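Local coordinates for protein glucose-6-phosphate isomerase (Chlamydia trachomatis D/UW-3/CX, PDB 6OTU) that catalyses the reversible isomerisation of glucose-6-phosphate to fructose-6-phosphate, at residues Q45-S50 with E61-R66; F54-A59 with A318-W323; A193-E198 with E223-A228; V206-K211 with S248-K253; Q483-C486 with S491-Q494. All blocks are in the same frame, centred on the assembly; numbering follows the deposited sequence.

Interaction 1 of 5, residues Q45-S50 with E61-R66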
# COMPACT_ATOMS: atom_id res chain seq x y z
N GLN A 45 -9.99 6.12 30.36
CA GLN A 45 -8.82 6.10 31.25
C GLN A 45 -8.29 4.68 31.43
O GLN A 45 -7.10 4.44 31.26
CB GLN A 45 -9.17 6.73 32.60
CG GLN A 45 -9.50 8.22 32.53
CD GLN A 45 -8.28 9.10 32.29
OE1 GLN A 45 -7.21 8.87 32.86
NE2 GLN A 45 -8.44 10.11 31.43
N LYS A 46 -9.17 3.73 31.76
CA LYS A 46 -8.73 2.37 32.09
C LYS A 46 -7.99 1.72 30.91
O LYS A 46 -6.88 1.20 31.07
CB LYS A 46 -9.92 1.50 32.52
N ASN A 47 -8.59 1.74 29.72
CA ASN A 47 -8.04 1.03 28.55
C ASN A 47 -7.00 1.89 27.81
O ASN A 47 -7.12 2.20 26.62
CB ASN A 47 -9.16 0.60 27.61
CG ASN A 47 -10.04 -0.48 28.19
OD1 ASN A 47 -10.06 -0.70 29.40
ND2 ASN A 47 -10.78 -1.18 27.33
N SER A 48 -5.95 2.26 28.54
CA SER A 48 -4.85 3.01 27.96
C SER A 48 -3.55 2.72 28.71
O SER A 48 -3.55 2.21 29.83
CB SER A 48 -5.12 4.52 27.97
OG SER A 48 -4.99 5.03 29.28
N LEU A 49 -2.45 3.08 28.07
CA LEU A 49 -1.11 2.81 28.58
C LEU A 49 -0.21 3.91 28.07
O LEU A 49 -0.14 4.16 26.86
CB LEU A 49 -0.61 1.43 28.13
CG LEU A 49 0.87 1.06 28.32
CD1 LEU A 49 1.30 1.17 29.76
CD2 LEU A 49 1.15 -0.36 27.77
N SER A 50 0.46 4.61 28.97
CA SER A 50 1.36 5.67 28.53
C SER A 50 2.72 5.42 29.16
O SER A 50 2.86 5.41 30.39
CB SER A 50 0.79 7.06 28.86
OG SER A 50 1.36 7.60 30.01
N GLU A 61 -11.38 -0.67 20.98
CA GLU A 61 -11.36 -2.10 20.66
C GLU A 61 -12.51 -2.78 21.39
O GLU A 61 -12.93 -2.34 22.46
CB GLU A 61 -10.05 -2.77 21.07
CG GLU A 61 -8.79 -2.18 20.46
CD GLU A 61 -8.45 -2.76 19.12
OE1 GLU A 61 -9.21 -3.64 18.64
OE2 GLU A 61 -7.44 -2.33 18.53
N ARG A 62 -13.02 -3.87 20.80
CA ARG A 62 -14.16 -4.60 21.36
C ARG A 62 -13.67 -5.56 22.45
O ARG A 62 -13.74 -6.78 22.34
CB ARG A 62 -14.91 -5.34 20.27
CG ARG A 62 -15.51 -4.44 19.21
CD ARG A 62 -16.52 -5.18 18.33
NE ARG A 62 -17.79 -5.39 19.00
CZ ARG A 62 -18.83 -6.00 18.44
NH1 ARG A 62 -18.72 -6.47 17.21
NH2 ARG A 62 -19.97 -6.16 19.11
N VAL A 63 -13.17 -4.97 23.54
CA VAL A 63 -12.64 -5.72 24.67
C VAL A 63 -13.16 -5.10 25.96
O VAL A 63 -13.35 -3.88 26.05
CB VAL A 63 -11.10 -5.78 24.65
CG1 VAL A 63 -10.61 -6.62 23.47
CG2 VAL A 63 -10.50 -4.38 24.59
N ASP A 64 -13.43 -5.95 26.95
CA ASP A 64 -13.78 -5.54 28.31
C ASP A 64 -12.84 -6.24 29.28
O ASP A 64 -11.95 -6.99 28.87
CB ASP A 64 -15.26 -5.83 28.62
CG ASP A 64 -15.64 -7.30 28.37
OD1 ASP A 64 -14.73 -8.15 28.28
OD2 ASP A 64 -16.85 -7.61 28.28
N ASP A 65 -13.05 -6.01 30.58
CA ASP A 65 -12.11 -6.48 31.59
C ASP A 65 -12.00 -8.00 31.61
O ASP A 65 -10.90 -8.55 31.78
CB ASP A 65 -12.52 -5.93 32.96
CG ASP A 65 -12.26 -4.43 33.08
OD1 ASP A 65 -11.67 -3.85 32.13
OD2 ASP A 65 -12.64 -3.82 34.10
N ARG A 66 -13.13 -8.70 31.43
CA ARG A 66 -13.13 -10.16 31.36
C ARG A 66 -12.21 -10.65 30.24
O ARG A 66 -11.37 -11.53 30.45
CB ARG A 66 -14.56 -10.65 31.13
CG ARG A 66 -14.75 -12.15 31.12
CD ARG A 66 -16.23 -12.56 31.22
NE ARG A 66 -17.00 -12.19 30.03
CZ ARG A 66 -17.71 -13.04 29.30
NH1 ARG A 66 -17.75 -14.33 29.64
NH2 ARG A 66 -18.39 -12.62 28.24
O HOH W 1 -12.26 -2.94 29.44

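Interaction 2 of 5, residues F54-A59 with A318-W323. With ACT (acetate ion), chain B.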
# COMPACT_ATOMS: atom_id res chain seq x y z
N PHE A 54 5.07 7.10 24.63
CA PHE A 54 3.82 6.92 23.90
C PHE A 54 2.64 6.88 24.84
O PHE A 54 2.76 6.53 26.01
CB PHE A 54 3.78 5.60 23.11
CG PHE A 54 4.89 5.42 22.14
CD1 PHE A 54 4.80 5.93 20.85
CD2 PHE A 54 6.01 4.70 22.49
CE1 PHE A 54 5.82 5.74 19.95
CE2 PHE A 54 7.05 4.51 21.59
CZ PHE A 54 6.95 5.03 20.32
N THR A 55 1.47 7.20 24.31
CA THR A 55 0.20 6.77 24.88
C THR A 55 -0.49 5.84 23.89
O THR A 55 -0.46 6.07 22.68
CB THR A 55 -0.70 7.96 25.25
OG1 THR A 55 0.02 8.83 26.13
CG2 THR A 55 -1.97 7.47 25.95
N TYR A 56 -1.05 4.76 24.42
CA TYR A 56 -1.77 3.76 23.65
C TYR A 56 -3.17 3.63 24.23
O TYR A 56 -3.32 3.26 25.40
CB TYR A 56 -1.04 2.42 23.72
CG TYR A 56 -1.54 1.32 22.81
CD1 TYR A 56 -1.38 1.40 21.42
CD2 TYR A 56 -2.16 0.19 23.33
CE1 TYR A 56 -1.81 0.38 20.59
CE2 TYR A 56 -2.60 -0.84 22.50
CZ TYR A 56 -2.41 -0.74 21.13
OH TYR A 56 -2.84 -1.75 20.28
N SER A 57 -4.18 3.97 23.43
CA SER A 57 -5.58 3.89 23.83
C SER A 57 -6.27 2.80 23.02
O SER A 57 -6.11 2.74 21.80
CB SER A 57 -6.32 5.22 23.62
OG SER A 57 -7.56 5.25 24.32
N TYR A 58 -7.02 1.94 23.71
CA TYR A 58 -7.74 0.84 23.07
C TYR A 58 -9.16 0.76 23.59
O TYR A 58 -9.76 -0.32 23.54
CB TYR A 58 -7.03 -0.51 23.28
CG TYR A 58 -6.62 -0.80 24.72
CD1 TYR A 58 -5.53 -0.15 25.29
CD2 TYR A 58 -7.32 -1.73 25.49
CE1 TYR A 58 -5.14 -0.41 26.60
CE2 TYR A 58 -6.93 -2.00 26.82
CZ TYR A 58 -5.84 -1.33 27.36
OH TYR A 58 -5.42 -1.57 28.67
N ALA A 59 -9.70 1.86 24.12
CA ALA A 59 -11.11 1.90 24.47
C ALA A 59 -12.00 1.65 23.25
O ALA A 59 -13.15 1.24 23.40
CB ALA A 59 -11.44 3.24 25.13
N ALA A 318 0.02 -7.11 20.36
CA ALA A 318 -0.02 -8.47 19.83
C ALA A 318 -1.29 -9.20 20.26
O ALA A 318 -1.95 -9.84 19.43
CB ALA A 318 1.22 -9.25 20.28
N MET A 319 -1.66 -9.11 21.55
CA MET A 319 -2.82 -9.88 22.03
C MET A 319 -4.14 -9.29 21.53
O MET A 319 -5.07 -10.04 21.19
CB MET A 319 -2.80 -9.97 23.56
CG MET A 319 -1.56 -10.63 24.12
SD MET A 319 -1.21 -12.23 23.36
CE MET A 319 -2.62 -13.17 23.94
N LEU A 320 -4.24 -7.96 21.46
CA LEU A 320 -5.40 -7.35 20.81
C LEU A 320 -5.50 -7.77 19.34
O LEU A 320 -6.60 -7.97 18.82
CB LEU A 320 -5.32 -5.83 20.93
CG LEU A 320 -5.51 -5.24 22.33
CD1 LEU A 320 -5.10 -3.78 22.38
CD2 LEU A 320 -6.97 -5.41 22.79
N GLY A 321 -4.36 -7.92 18.66
CA GLY A 321 -4.41 -8.43 17.29
C GLY A 321 -4.91 -9.86 17.23
O GLY A 321 -5.70 -10.22 16.35
N VAL A 322 -4.46 -10.70 18.17
CA VAL A 322 -4.91 -12.09 18.25
C VAL A 322 -6.40 -12.15 18.53
O VAL A 322 -7.13 -12.97 17.96
CB VAL A 322 -4.09 -12.84 19.33
CG1 VAL A 322 -4.79 -14.13 19.75
CG2 VAL A 322 -2.66 -13.10 18.86
N TRP A 323 -6.89 -11.26 19.42
CA TRP A 323 -8.33 -11.13 19.66
C TRP A 323 -9.07 -10.83 18.36
O TRP A 323 -10.03 -11.52 18.01
CB TRP A 323 -8.59 -10.05 20.70
CG TRP A 323 -10.04 -9.68 20.92
CD1 TRP A 323 -10.65 -8.50 20.57
CD2 TRP A 323 -11.04 -10.46 21.61
NE1 TRP A 323 -11.96 -8.51 20.97
CE2 TRP A 323 -12.23 -9.69 21.61
CE3 TRP A 323 -11.06 -11.73 22.20
CZ2 TRP A 323 -13.43 -10.16 22.17
CZ3 TRP A 323 -12.25 -12.19 22.77
CH2 TRP A 323 -13.42 -11.41 22.75
C ACT B . 2.15 11.44 25.22
O ACT B . 0.96 11.23 25.55
OXT ACT B . 2.59 11.77 24.09
CH3 ACT B . 3.24 11.26 26.38

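Interaction 3 of 5, residues A193-E198 with E223-A228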
# COMPACT_ATOMS: atom_id res chain seq x y z
N ALA A 193 17.19 3.06 -14.10
CA ALA A 193 17.26 4.16 -15.05
C ALA A 193 16.72 5.46 -14.44
O ALA A 193 17.33 6.53 -14.62
CB ALA A 193 16.50 3.80 -16.32
N GLU A 194 15.60 5.39 -13.71
CA GLU A 194 15.07 6.62 -13.11
C GLU A 194 16.07 7.24 -12.15
O GLU A 194 16.17 8.47 -12.06
CB GLU A 194 13.72 6.36 -12.40
CG GLU A 194 13.81 5.53 -11.10
CD GLU A 194 12.47 5.27 -10.41
OE1 GLU A 194 11.44 5.90 -10.79
OE2 GLU A 194 12.44 4.41 -9.49
N VAL A 195 16.84 6.41 -11.44
CA VAL A 195 17.80 6.96 -10.49
C VAL A 195 19.02 7.51 -11.22
O VAL A 195 19.48 8.62 -10.92
CB VAL A 195 18.18 5.88 -9.47
CG1 VAL A 195 19.36 6.35 -8.61
CG2 VAL A 195 16.95 5.56 -8.62
N LEU A 196 19.55 6.76 -12.18
CA LEU A 196 20.71 7.24 -12.94
C LEU A 196 20.39 8.55 -13.66
O LEU A 196 21.28 9.40 -13.82
CB LEU A 196 21.16 6.17 -13.93
CG LEU A 196 21.86 4.94 -13.36
CD1 LEU A 196 21.71 3.74 -14.28
CD2 LEU A 196 23.32 5.23 -13.10
N ARG A 197 19.14 8.74 -14.07
CA ARG A 197 18.76 9.99 -14.72
C ARG A 197 19.00 11.19 -13.82
O ARG A 197 19.22 12.30 -14.31
CB ARG A 197 17.30 9.92 -15.15
CG ARG A 197 16.81 11.12 -15.93
CD ARG A 197 15.29 11.20 -15.91
NE ARG A 197 14.75 11.87 -17.09
CZ ARG A 197 14.25 13.10 -17.08
NH1 ARG A 197 14.21 13.79 -15.95
NH2 ARG A 197 13.77 13.63 -18.21
N GLU A 198 19.00 10.99 -12.51
CA GLU A 198 18.94 12.11 -11.57
C GLU A 198 20.27 12.47 -10.91
O GLU A 198 20.40 13.58 -10.40
CB GLU A 198 17.92 11.81 -10.46
CG GLU A 198 16.50 11.57 -10.98
CD GLU A 198 15.91 12.79 -11.67
OE1 GLU A 198 16.26 13.92 -11.27
OE2 GLU A 198 15.11 12.61 -12.62
N GLU A 223 25.74 -4.37 -11.14
CA GLU A 223 26.43 -4.45 -12.42
C GLU A 223 25.99 -3.31 -13.34
O GLU A 223 26.83 -2.70 -14.01
CB GLU A 223 26.20 -5.81 -13.07
CG GLU A 223 26.88 -6.00 -14.42
CD GLU A 223 28.40 -5.84 -14.36
OE1 GLU A 223 28.98 -6.07 -13.27
OE2 GLU A 223 29.01 -5.50 -15.40
N LEU A 224 24.69 -2.97 -13.34
CA LEU A 224 24.21 -1.83 -14.12
C LEU A 224 24.90 -0.53 -13.69
O LEU A 224 25.20 0.32 -14.52
CB LEU A 224 22.70 -1.67 -13.97
CG LEU A 224 21.82 -2.25 -15.08
CD1 LEU A 224 20.38 -1.93 -14.78
CD2 LEU A 224 22.22 -1.72 -16.44
N PHE A 225 25.13 -0.36 -12.39
CA PHE A 225 25.76 0.88 -11.94
C PHE A 225 27.26 0.87 -12.22
O PHE A 225 27.82 1.90 -12.60
CB PHE A 225 25.47 1.09 -10.46
CG PHE A 225 24.22 1.88 -10.20
CD1 PHE A 225 22.96 1.33 -10.45
CD2 PHE A 225 24.28 3.18 -9.71
CE1 PHE A 225 21.79 2.07 -10.22
CE2 PHE A 225 23.11 3.92 -9.49
CZ PHE A 225 21.87 3.36 -9.74
N ARG A 226 27.91 -0.29 -12.05
CA ARG A 226 29.33 -0.41 -12.36
C ARG A 226 29.60 -0.01 -13.80
O ARG A 226 30.58 0.68 -14.08
CB ARG A 226 29.85 -1.83 -12.10
CG ARG A 226 29.82 -2.26 -10.64
CD ARG A 226 31.12 -2.89 -10.17
NE ARG A 226 31.07 -3.16 -8.73
CZ ARG A 226 32.05 -2.87 -7.87
NH1 ARG A 226 33.18 -2.31 -8.29
NH2 ARG A 226 31.89 -3.16 -6.57
N GLN A 227 28.73 -0.43 -14.72
CA GLN A 227 28.90 -0.09 -16.13
C GLN A 227 28.73 1.40 -16.36
O GLN A 227 29.44 1.99 -17.18
CB GLN A 227 27.92 -0.88 -17.00
CG GLN A 227 27.96 -2.37 -16.74
CD GLN A 227 27.99 -3.20 -17.99
OE1 GLN A 227 27.04 -3.91 -18.31
NE2 GLN A 227 29.11 -3.13 -18.71
N ALA A 228 27.79 2.03 -15.64
CA ALA A 228 27.57 3.46 -15.82
C ALA A 228 28.79 4.26 -15.39
O ALA A 228 29.19 5.21 -16.08
CB ALA A 228 26.30 3.90 -15.07

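Interaction 4 of 5, residues V206-K211 with S248-K253. With G6Q (glucose-6-phosphate), chain E.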
# COMPACT_ATOMS: atom_id res chain seq x y z
N VAL A 206 27.56 4.48 -3.81
CA VAL A 206 26.62 3.39 -4.08
C VAL A 206 26.77 2.34 -2.99
O VAL A 206 27.84 1.76 -2.84
CB VAL A 206 26.85 2.76 -5.46
CG1 VAL A 206 25.91 1.56 -5.65
CG2 VAL A 206 26.67 3.79 -6.57
N VAL A 207 25.71 2.08 -2.24
CA VAL A 207 25.75 1.13 -1.13
C VAL A 207 24.96 -0.10 -1.55
O VAL A 207 23.72 -0.07 -1.62
CB VAL A 207 25.19 1.74 0.17
CG1 VAL A 207 25.36 0.77 1.35
CG2 VAL A 207 25.89 3.06 0.47
N VAL A 208 25.67 -1.19 -1.84
CA VAL A 208 25.04 -2.45 -2.21
C VAL A 208 24.79 -3.25 -0.94
O VAL A 208 25.74 -3.64 -0.23
CB VAL A 208 25.91 -3.23 -3.21
CG1 VAL A 208 25.08 -4.30 -3.90
CG2 VAL A 208 26.54 -2.29 -4.22
N VAL A 209 23.53 -3.51 -0.64
CA VAL A 209 23.12 -4.13 0.60
C VAL A 209 22.48 -5.47 0.24
O VAL A 209 21.41 -5.50 -0.39
CB VAL A 209 22.15 -3.24 1.40
CG1 VAL A 209 21.73 -3.93 2.69
CG2 VAL A 209 22.78 -1.87 1.68
N SER A 210 23.12 -6.56 0.63
CA SER A 210 22.58 -7.89 0.37
C SER A 210 23.17 -8.84 1.39
O SER A 210 24.38 -9.08 1.37
CB SER A 210 22.90 -8.34 -1.05
OG SER A 210 22.83 -9.75 -1.17
N LYS A 211 22.33 -9.38 2.28
CA LYS A 211 22.81 -10.27 3.34
C LYS A 211 23.52 -11.48 2.74
O LYS A 211 24.70 -11.73 3.03
CB LYS A 211 21.64 -10.70 4.24
CG LYS A 211 22.01 -11.73 5.31
CD LYS A 211 20.89 -11.95 6.35
CE LYS A 211 21.16 -13.18 7.21
NZ LYS A 211 20.05 -13.48 8.16
N SER A 248 30.32 -13.79 3.43
CA SER A 248 29.54 -13.84 2.21
C SER A 248 30.42 -13.69 0.97
O SER A 248 31.54 -13.18 1.04
CB SER A 248 28.47 -12.74 2.26
OG SER A 248 28.20 -12.22 0.98
N PRO A 249 29.91 -14.11 -0.20
CA PRO A 249 30.66 -13.88 -1.45
C PRO A 249 30.92 -12.41 -1.73
O PRO A 249 31.80 -12.10 -2.55
CB PRO A 249 29.76 -14.49 -2.53
CG PRO A 249 28.90 -15.47 -1.79
CD PRO A 249 28.67 -14.85 -0.44
N MET A 250 30.20 -11.51 -1.08
CA MET A 250 30.33 -10.07 -1.26
C MET A 250 31.29 -9.43 -0.27
O MET A 250 31.69 -8.27 -0.47
CB MET A 250 28.94 -9.42 -1.13
CG MET A 250 28.73 -8.11 -1.87
SD MET A 250 27.01 -7.56 -1.78
CE MET A 250 26.33 -8.52 -3.13
N ASP A 251 31.68 -10.16 0.78
CA ASP A 251 32.53 -9.66 1.85
C ASP A 251 33.96 -9.54 1.33
O ASP A 251 34.82 -10.37 1.64
CB ASP A 251 32.41 -10.60 3.05
CG ASP A 251 33.13 -10.10 4.27
OD1 ASP A 251 33.47 -8.90 4.33
OD2 ASP A 251 33.36 -10.92 5.18
N ASP A 252 34.22 -8.50 0.53
CA ASP A 252 35.36 -8.47 -0.39
C ASP A 252 35.92 -7.05 -0.44
O ASP A 252 35.42 -6.21 -1.20
CB ASP A 252 34.90 -8.95 -1.76
CG ASP A 252 36.05 -9.23 -2.71
OD1 ASP A 252 37.22 -8.92 -2.38
OD2 ASP A 252 35.76 -9.78 -3.79
N LYS A 253 36.96 -6.78 0.35
CA LYS A 253 37.48 -5.42 0.43
C LYS A 253 38.28 -5.01 -0.81
O LYS A 253 38.60 -3.82 -0.96
CB LYS A 253 38.34 -5.25 1.68
CG LYS A 253 37.53 -4.93 2.93
CD LYS A 253 37.14 -3.45 2.98
CE LYS A 253 38.06 -2.69 3.92
NZ LYS A 253 38.08 -3.35 5.26
C1 G6Q E . 13.95 -10.77 4.67
C2 G6Q E . 13.76 -11.66 3.44
C3 G6Q E . 13.98 -10.94 2.12
C4 G6Q E . 15.45 -10.57 1.85
C5 G6Q E . 15.66 -10.18 0.39
C6 G6Q E . 17.05 -9.64 0.13
O1 G6Q E . 13.94 -11.26 5.75
O2 G6Q E . 14.61 -12.80 3.50
O3 G6Q E . 13.19 -9.76 2.07
O4 G6Q E . 15.84 -9.49 2.68
O5 G6Q E . 15.41 -11.32 -0.44
O6 G6Q E . 18.01 -10.65 0.56
P G6Q E . 19.58 -10.28 0.62
O1P G6Q E . 19.73 -9.18 1.65
O2P G6Q E . 20.25 -11.58 1.05
O3P G6Q E . 19.98 -9.84 -0.77

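Interaction 5 of 5, residues Q483-C486 with S491-Q494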
# COMPACT_ATOMS: atom_id res chain seq x y z
N GLN A 483 3.12 -12.37 18.54
CA GLN A 483 2.05 -13.11 17.86
C GLN A 483 2.56 -14.47 17.38
O GLN A 483 1.88 -15.49 17.56
CB GLN A 483 1.48 -12.28 16.71
CG GLN A 483 0.85 -10.96 17.15
CD GLN A 483 -0.00 -10.27 16.10
OE1 GLN A 483 -1.04 -9.67 16.43
NE2 GLN A 483 0.42 -10.33 14.85
N GLY A 484 3.76 -14.51 16.80
CA GLY A 484 4.33 -15.80 16.42
C GLY A 484 4.54 -16.72 17.61
O GLY A 484 4.27 -17.93 17.52
N PHE A 485 5.04 -16.18 18.74
CA PHE A 485 5.24 -17.00 19.94
C PHE A 485 3.92 -17.56 20.45
O PHE A 485 3.86 -18.69 20.95
CB PHE A 485 5.88 -16.17 21.06
CG PHE A 485 7.28 -15.73 20.78
CD1 PHE A 485 8.12 -16.50 20.00
CD2 PHE A 485 7.76 -14.53 21.30
CE1 PHE A 485 9.42 -16.09 19.75
CE2 PHE A 485 9.05 -14.12 21.05
CZ PHE A 485 9.89 -14.90 20.27
N CYS A 486 2.85 -16.77 20.31
CA CYS A 486 1.54 -17.19 20.76
C CYS A 486 0.97 -18.28 19.84
O CYS A 486 0.54 -19.34 20.30
CB CYS A 486 0.61 -15.98 20.84
SG CYS A 486 -1.01 -16.34 21.51
N SER A 491 8.50 -17.53 13.29
CA SER A 491 8.40 -16.21 12.68
C SER A 491 9.63 -15.81 11.88
O SER A 491 9.61 -14.75 11.26
CB SER A 491 8.16 -15.14 13.75
OG SER A 491 6.98 -15.36 14.50
N PHE A 492 10.72 -16.59 11.88
CA PHE A 492 12.00 -16.03 11.50
C PHE A 492 12.65 -16.68 10.29
O PHE A 492 13.78 -16.32 9.95
CB PHE A 492 12.95 -16.07 12.71
CG PHE A 492 12.35 -15.45 13.95
CD1 PHE A 492 12.11 -14.07 14.01
CD2 PHE A 492 11.97 -16.25 15.03
CE1 PHE A 492 11.53 -13.50 15.14
CE2 PHE A 492 11.38 -15.69 16.16
CZ PHE A 492 11.15 -14.31 16.22
N ASP A 493 11.97 -17.60 9.61
CA ASP A 493 12.42 -18.04 8.30
C ASP A 493 11.39 -17.63 7.24
O ASP A 493 10.43 -16.90 7.51
CB ASP A 493 12.71 -19.55 8.29
CG ASP A 493 11.49 -20.40 8.61
OD1 ASP A 493 10.41 -19.82 8.92
OD2 ASP A 493 11.63 -21.65 8.55
N GLN A 494 11.62 -18.07 6.00
CA GLN A 494 10.82 -17.57 4.89
C GLN A 494 10.96 -18.49 3.68
O GLN A 494 11.49 -18.10 2.63
CB GLN A 494 11.19 -16.12 4.56
CG GLN A 494 12.67 -15.82 4.29
CD GLN A 494 13.54 -15.78 5.52
OE1 GLN A 494 13.20 -15.16 6.53
NE2 GLN A 494 14.68 -16.46 5.46

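Interaction 1 of 5, residues Q45-S50 with E61-R66
N47 faces V63 and D65 where two bends of the chain approach each other; even the nearest alpha carbons, CA of N47 and CA of D64, are 8.7 Å apart. Each segment turns sharply. N47 is the first residue to leave helical angles after helix 41-46, and it forms an inverse gamma turn with a weak bond from S48 N to K46 O (2.9 Å). R62 centres a second turn of this kind, with a weak hydrogen bond from V63 N to E61 O. The helix end is tied further by S48, whose OG donates to Q45 O at 3.0 Å, tilted 29° from the carbonyl plane.

N47 leads straight into strand 48-51, which pairs with strand 54-57 as a beta hairpin on the margin of the mixed sheet, while D64 is the N-cap of helix 65-77, its OD1 receiving C67 N. The contact thus joins the start of the hairpin to the start of the helix that follows it.

With CG anti to its carbonyl carbon (chi1 -69°), N47 extends its amide toward the second segment. There ND2 lies 3.9 Å from V63 O, which accepts from R43 NH2, and 4.2 Å from V63 CG2. A water makes the polar link: it accepts from N47 ND2 at 3.1 Å and donates to D65 OD1 at 2.9 Å. An asparagine suits this spot by supplying an N-H without charge, and the aspartate in the first turn of its helix offers the acceptor. On its apolar side V63 packs on L320 and W323 of helix 313-327.

Interaction 2 of 5, residues F54-A59 with A318-W323
A single methyl group, CD1 of L320, makes all the close contacts between 54-59 and 318-323, and it does so against two tyrosines at once. It lies 3.7 Å from OH of Y56 and 3.9 Å from CE2 of the same ring, near the ring plane, so that Y56 presents an edge rather than a face. Y58 meets the same methyl nearer its own backbone: its CB is 3.9 Å from L320 CD1.

Both tyrosines direct CB toward the helix, but their rings diverge. Y56 sets CG opposite its backbone N (chi1 -171°), and its ring reaches out to meet L320 coming from the opposite direction. Y58 instead tucks CG between N and the carbonyl carbon (chi1 48°), which carries its ring off at about a right angle to the leucine. The CA of Y58 and CA of L320 remain 8.8 Å apart, a separation filled by the side chains.

This is helix-on-sheet packing near one margin of the mixed sheet, one strand in from its outermost strand 48-51; L316 of the same helix also touches both tyrosine side chains. T55 belongs to the other face, near V531 of the second subunit; its OG1 donates to an acetate O at 2.6 Å, the acetate probably coming from the crystallisation liquor.

Leucine gives a compact branched tip that can meet the edge of one tyrosine and the root of the other. Y56 OH has a weak hydrogen bond to S457 OG, so its polar end is served elsewhere, and what joins Y56 and Y58 to L320 is dispersion and exclusion of water.

Interaction 3 of 5, residues A193-E198 with E223-A228
Between 193-198 and 223-228 the backbones are nearest at L196 and F225, whose CA atoms are 8.2 Å apart. The helices, 189-196 and 216-231, lie on the same face of the five-stranded parallel sheet, in the alpha-beta-alpha layering of a sugar isomerase (SIS) domain. Strand 204-209 comes between them in sequence, so the contact joins helices on successive connections of the fold.

The phenyl ring of F225 is the shared surface. L196, with CG anti to its carbonyl carbon (chi1 -72°), slides past the ring in the opposite direction and lays CD2 over one face, 4.1 Å from the centroid and 20° off the ring normal: a CH-pi contact, shifted toward the rim on the CE2 side. V195 approaches the same ring from its edge, where CG1 is 4.1 Å from CZ. A branched leucine and a beta-branched valine, adjacent in sequence, therefore hold the phenylalanine from face and edge.

Deeper down, V195 and F225 both rest on V153 and V184 of the sheet, which explains their burial; L196 is less enclosed and also packs on L413 of the second subunit. Where the helices are near each other toward the surface, A228 suits the limited space: its small CB lets the leucine lie close. The methyl CD2 of L196 thus bridges two residues of helix 216-231, sitting 3.8 Å from both F225 CE2 and A228 CB.

Interaction 4 of 5, residues V206-K211 with S248-K253
S248 lies beside K211, at the start of segment 248-253, with CA of S248 7.7 Å from CA of K211 and its CB 4.0 Å from K211 O. Its hydroxyl serves the loop itself: OG accepts from M250 N at 3.0 Å in a nearly straight bond (172°), an ST turn, and also bonds to S212 O and T244 OG1. T244 OG1 in turn bonds to K211 O, so this threonine links the two segments. P249 follows at the second position of a type I turn, where the fixed phi of proline fits well; the turn closes from D251 N to S248 O at 3.0 Å.

M250 makes the apolar contact. Its chain runs out extended and then bends at chi3 (-83°), placing SD 4.3 Å from V208 CG1 and CE 4.0 Å from S210 CB. A long, flexible thioether suits this job, packing against the end of strand 204-209.

That strand end is the phosphate site of this SIS subdomain, where the loop after a parallel strand supplies donors to the sugar phosphate. S210 OG donates to O3P of glucose-6-phosphate at 2.9 Å, and K211 N to O1P at 2.7 Å; S212 N and T215 OG1 add further bonds. The ammonium of K211 is turned elsewhere, to I266 O and D264 O. M250 therefore backs the CB of a serine whose OG grips the ligand. After it D251 bonds to G247 N and H261 NE2, holding the loop to strand 258-262.

Interaction 5 of 5, residues Q483-C486 with S491-Q494
The side chains of F485 and F492 cross at about a right angle, the first projecting from the end of helix 466-487 and the second from the loop beyond it. F492 offers its edge: CE2 points at F485 and lies 4.1 Å from CE1 of that ring, near the plane of the F492 ring, while the F485 ring is met obliquely. One face of F492 is covered from within its own segment, since S491 CB sits 3.8 Å above the ring plane, over the centre. M87 touches both phenylalanines, so the pair is part of an apolar cluster with helix 80-89.

Away from the rings the backbones close up, CA of G484 being 5.5 Å from CA of S491. Glycine suits this place because it has only hydrogens on CA. S491 directs CB toward the helix, and with OG anti to the carbonyl carbon (chi1 -59°) its hydroxyl is set against G484 CA, at 3.3 Å. The same OG is hydrogen-bonded to N357 OD1.

The result is a tight turn of the chain between helix 466-487 and helix 495-511, whose loop runs on to D493, bonded to N447 of the second subunit, and to Q494, the N-cap residue of helix 495-511 and a member of the glucose-6-phosphate pocket.

In the fold
Interactions 1 and 2 are neighbours, centres about 8 Å apart, joined by the hairpin: L49 O to Y56 N is 2.7 Å and N47 O to Y58 N 2.9 Å. Interactions 3 and 4 belong to the SIS subdomain built on the parallel sheet, on the opposite side of the chain's centre; they touch where F225 CD2 lies 4.0 Å from V206 CG2. Interaction 4 binds the phosphate of glucose-6-phosphate, whereas interaction 5 brings Q494 to the same pocket; their nearest atoms are about 7 Å apart. Interaction 5 also abuts interaction 2 through Q483 and A318. Interactions 1, 2, 3 and 5 each reach the second subunit, whose H386 O also bonds to the ligand.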